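PDB 4UID: surface layer protein from Geobacillus stearothermophilus, which forms part of the S-layer lattice that coats the bacterial cell, this piece comprising domains 4 and 5 of SbsC. Local coordinates for residues 22-27 with 105-110. Sequence-based numbering, arbitrary orientation.
Sequences LYANGN and VTVKAN
Leu22 and Lys108 are joined by a nearly straight backbone hydrogen bond, Lys108 N to Leu22 O at 2.8 Å, the donor lying in the carbonyl plane. The same oxygen also takes a CA-H...O contact from Val107. In return, the carbonyl of Lys108 receives a weak bond from Ala24 N (2.9 Å), so a single beta bridge pairs Tyr23 with Lys108. From the bridged Tyr23, the chain passes through a type I turn to Gly26, closed by Gly26 N on Tyr23 O. Asn25 OD1 accepts from Asn27 N at 2.8 Å, two residues on, forming an Asx turn. This loop thus docks where strand 99-107 of the Ig-like domain runs out towards the next domain, whose Tyr141 ring meets that of Tyr23 and whose hydroxyl is hydrogen-bonded to Ala109 O. Asn110, its CG anti to the carbonyl carbon (chi1 -50°), reaches back so that OD1 accepts a bent bond from Asn25 N at 2.8 Å, with the donor tilted 18° from the amide plane. Ala24 N, though 3.0 Å from Asn110 OD1, is too poorly angled to be hydrogen-bonded to it. The side-chain amides of Asn25 and Asn110 are turned only 15° apart. A leucine at Asn110 would probably leave Asn25 N without this acceptor and the turn less firmly tied to the outgoing chain. Beside these bonds, Val107 CG1 packs 4.0 Å from Ala24 CB, and Tyr23 CD1 lies 3.6 Å from Lys108 CB.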
ATOM      1  N   LEU A  22       0.194   1.851   8.904  1.00 23.33           N
ATOM      2  CA  LEU A  22       0.752   0.523   9.084  1.00 22.87           C
ATOM      3  C   LEU A  22      -0.216  -0.585   8.726  1.00 22.59           C
ATOM      4  O   LEU A  22      -1.270  -0.703   9.344  1.00 23.20           O
ATOM      5  CB  LEU A  22       1.192   0.336  10.527  1.00 23.58           C
ATOM      6  CG  LEU A  22       1.883  -0.995  10.840  1.00 24.13           C
ATOM      7  CD1 LEU A  22       3.345  -0.990  10.395  1.00 23.73           C
ATOM      8  CD2 LEU A  22       1.737  -1.327  12.317  1.00 23.13           C
ATOM      9  N   TYR A  23       0.163  -1.426   7.767  1.00 22.58           N
ATOM     10  CA  TYR A  23      -0.698  -2.538   7.339  1.00 22.93           C
ATOM     11  C   TYR A  23      -0.448  -3.813   8.109  1.00 23.98           C
ATOM     12  O   TYR A  23       0.573  -3.934   8.780  1.00 24.20           O
ATOM     13  CB  TYR A  23      -0.587  -2.773   5.842  1.00 22.69           C
ATOM     14  CG  TYR A  23      -1.136  -1.614   5.064  1.00 22.46           C
ATOM     15  CD1 TYR A  23      -2.436  -1.173   5.282  1.00 22.49           C
ATOM     16  CD2 TYR A  23      -0.362  -0.953   4.120  1.00 22.34           C
ATOM     17  CE1 TYR A  23      -2.951  -0.096   4.598  1.00 22.12           C
ATOM     18  CE2 TYR A  23      -0.874   0.115   3.419  1.00 23.01           C
ATOM     19  CZ  TYR A  23      -2.172   0.541   3.668  1.00 22.44           C
ATOM     20  OH  TYR A  23      -2.705   1.606   2.984  1.00 22.20           O
ATOM     21  N   ALA A  24      -1.388  -4.753   8.025  1.00 24.48           N
ATOM     22  CA  ALA A  24      -1.230  -6.044   8.688  1.00 25.91           C
ATOM     23  C   ALA A  24       0.039  -6.763   8.252  1.00 27.66           C
ATOM     24  O   ALA A  24       0.630  -7.496   9.044  1.00 28.98           O
ATOM     25  CB  ALA A  24      -2.440  -6.921   8.452  1.00 25.91           C
ATOM     26  N   ASN A  25       0.452  -6.533   7.003  1.00 29.32           N
ATOM     27  CA  ASN A  25       1.620  -7.171   6.411  1.00 31.28           C
ATOM     28  C   ASN A  25       2.963  -6.606   6.884  1.00 33.61           C
ATOM     29  O   ASN A  25       4.012  -7.035   6.407  1.00 38.68           O
ATOM     30  CB  ASN A  25       1.525  -7.158   4.871  1.00 30.63           C
ATOM     31  CG  ASN A  25       1.601  -5.758   4.273  1.00 32.69           C
ATOM     32  OD1 ASN A  25       2.034  -4.809   4.916  1.00 36.75           O
ATOM     33  ND2 ASN A  25       1.166  -5.623   3.032  1.00 34.10           N
ATOM     34  N   GLY A  26       2.940  -5.636   7.792  1.00 33.01           N
ATOM     35  CA  GLY A  26       4.176  -5.009   8.247  1.00 32.54           C
ATOM     36  C   GLY A  26       4.668  -3.796   7.482  1.00 33.03           C
ATOM     37  O   GLY A  26       5.556  -3.109   7.977  1.00 35.37           O
ATOM     38  N   ASN A  27       4.109  -3.515   6.300  1.00 31.63           N
ATOM     39  CA  ASN A  27       4.448  -2.287   5.541  1.00 31.67           C
ATOM     40  C   ASN A  27       4.064  -0.975   6.221  1.00 32.21           C
ATOM     41  O   ASN A  27       3.028  -0.865   6.882  1.00 33.34           O
ATOM     42  CB  ASN A  27       3.864  -2.308   4.119  1.00 33.01           C
ATOM     43  CG  ASN A  27       4.348  -3.492   3.294  1.00 31.34           C
ATOM     44  OD1 ASN A  27       5.389  -4.084   3.581  1.00 32.35           O
ATOM     45  ND2 ASN A  27       3.583  -3.848   2.274  1.00 28.60           N
ATOM     46  N   VAL A 105      -2.061   2.520  18.493  1.00 38.29           N
ATOM     47  CA  VAL A 105      -1.435   2.099  17.248  1.00 35.58           C
ATOM     48  C   VAL A 105      -2.538   1.411  16.462  1.00 36.34           C
ATOM     49  O   VAL A 105      -3.301   0.591  17.005  1.00 36.98           O
ATOM     50  CB  VAL A 105      -0.260   1.112  17.445  1.00 35.34           C
ATOM     51  CG1 VAL A 105       0.601   1.042  16.195  1.00 34.75           C
ATOM     52  CG2 VAL A 105       0.620   1.489  18.625  1.00 36.31           C
ATOM     53  N   THR A 106      -2.631   1.773  15.190  1.00 35.79           N
ATOM     54  CA  THR A 106      -3.655   1.249  14.315  1.00 35.34           C
ATOM     55  C   THR A 106      -2.959   0.409  13.269  1.00 33.37           C
ATOM     56  O   THR A 106      -2.008   0.878  12.631  1.00 33.68           O
ATOM     57  CB  THR A 106      -4.457   2.393  13.641  1.00 37.35           C
ATOM     58  OG1 THR A 106      -4.899   3.323  14.639  1.00 40.10           O
ATOM     59  CG2 THR A 106      -5.681   1.857  12.904  1.00 37.47           C
ATOM     60  N   VAL A 107      -3.424  -0.835  13.125  1.00 30.87           N
ATOM     61  CA  VAL A 107      -3.079  -1.686  11.983  1.00 27.41           C
ATOM     62  C   VAL A 107      -4.243  -1.635  11.006  1.00 26.83           C
ATOM     63  O   VAL A 107      -5.399  -1.853  11.380  1.00 24.92           O
ATOM     64  CB  VAL A 107      -2.845  -3.138  12.405  1.00 27.33           C
ATOM     65  CG1 VAL A 107      -2.417  -3.970  11.212  1.00 25.94           C
ATOM     66  CG2 VAL A 107      -1.817  -3.222  13.524  1.00 27.25           C
ATOM     67  N   LYS A 108      -3.947  -1.318   9.754  1.00 28.59           N
ATOM     68  CA  LYS A 108      -4.992  -1.322   8.736  1.00 30.38           C
ATOM     69  C   LYS A 108      -4.972  -2.637   7.998  1.00 28.93           C
ATOM     70  O   LYS A 108      -3.943  -3.320   7.982  1.00 29.49           O
ATOM     71  CB  LYS A 108      -4.857  -0.126   7.804  1.00 32.91           C
ATOM     72  CG  LYS A 108      -5.264   1.192   8.469  1.00 35.34           C
ATOM     73  CD  LYS A 108      -4.910   2.379   7.589  1.00 36.98           C
ATOM     74  CE  LYS A 108      -5.949   3.487   7.680  1.00 38.08           C
ATOM     75  NZ  LYS A 108      -6.078   4.214   6.382  1.00 38.96           N
ATOM     76  N   ALA A 109      -6.119  -3.015   7.431  1.00 27.87           N
ATOM     77  CA  ALA A 109      -6.200  -4.201   6.563  1.00 25.69           C
ATOM     78  C   ALA A 109      -5.301  -3.977   5.371  1.00 24.78           C
ATOM     79  O   ALA A 109      -5.182  -2.840   4.897  1.00 23.03           O
ATOM     80  CB  ALA A 109      -7.626  -4.474   6.113  1.00 23.65           C
ATOM     81  N   ASN A 110      -4.647  -5.040   4.912  1.00 24.47           N
ATOM     82  CA  ASN A 110      -3.801  -4.927   3.721  1.00 25.93           C
ATOM     83  C   ASN A 110      -4.577  -4.497   2.479  1.00 25.71           C
ATOM     84  O   ASN A 110      -5.779  -4.799   2.360  1.00 24.06           O
ATOM     85  CB  ASN A 110      -3.079  -6.233   3.408  1.00 27.29           C
ATOM     86  CG  ASN A 110      -2.376  -6.800   4.604  1.00 28.75           C
ATOM     87  OD1 ASN A 110      -1.677  -6.077   5.322  1.00 29.22           O
ATOM     88  ND2 ASN A 110      -2.571  -8.102   4.846  1.00 27.56           N
TER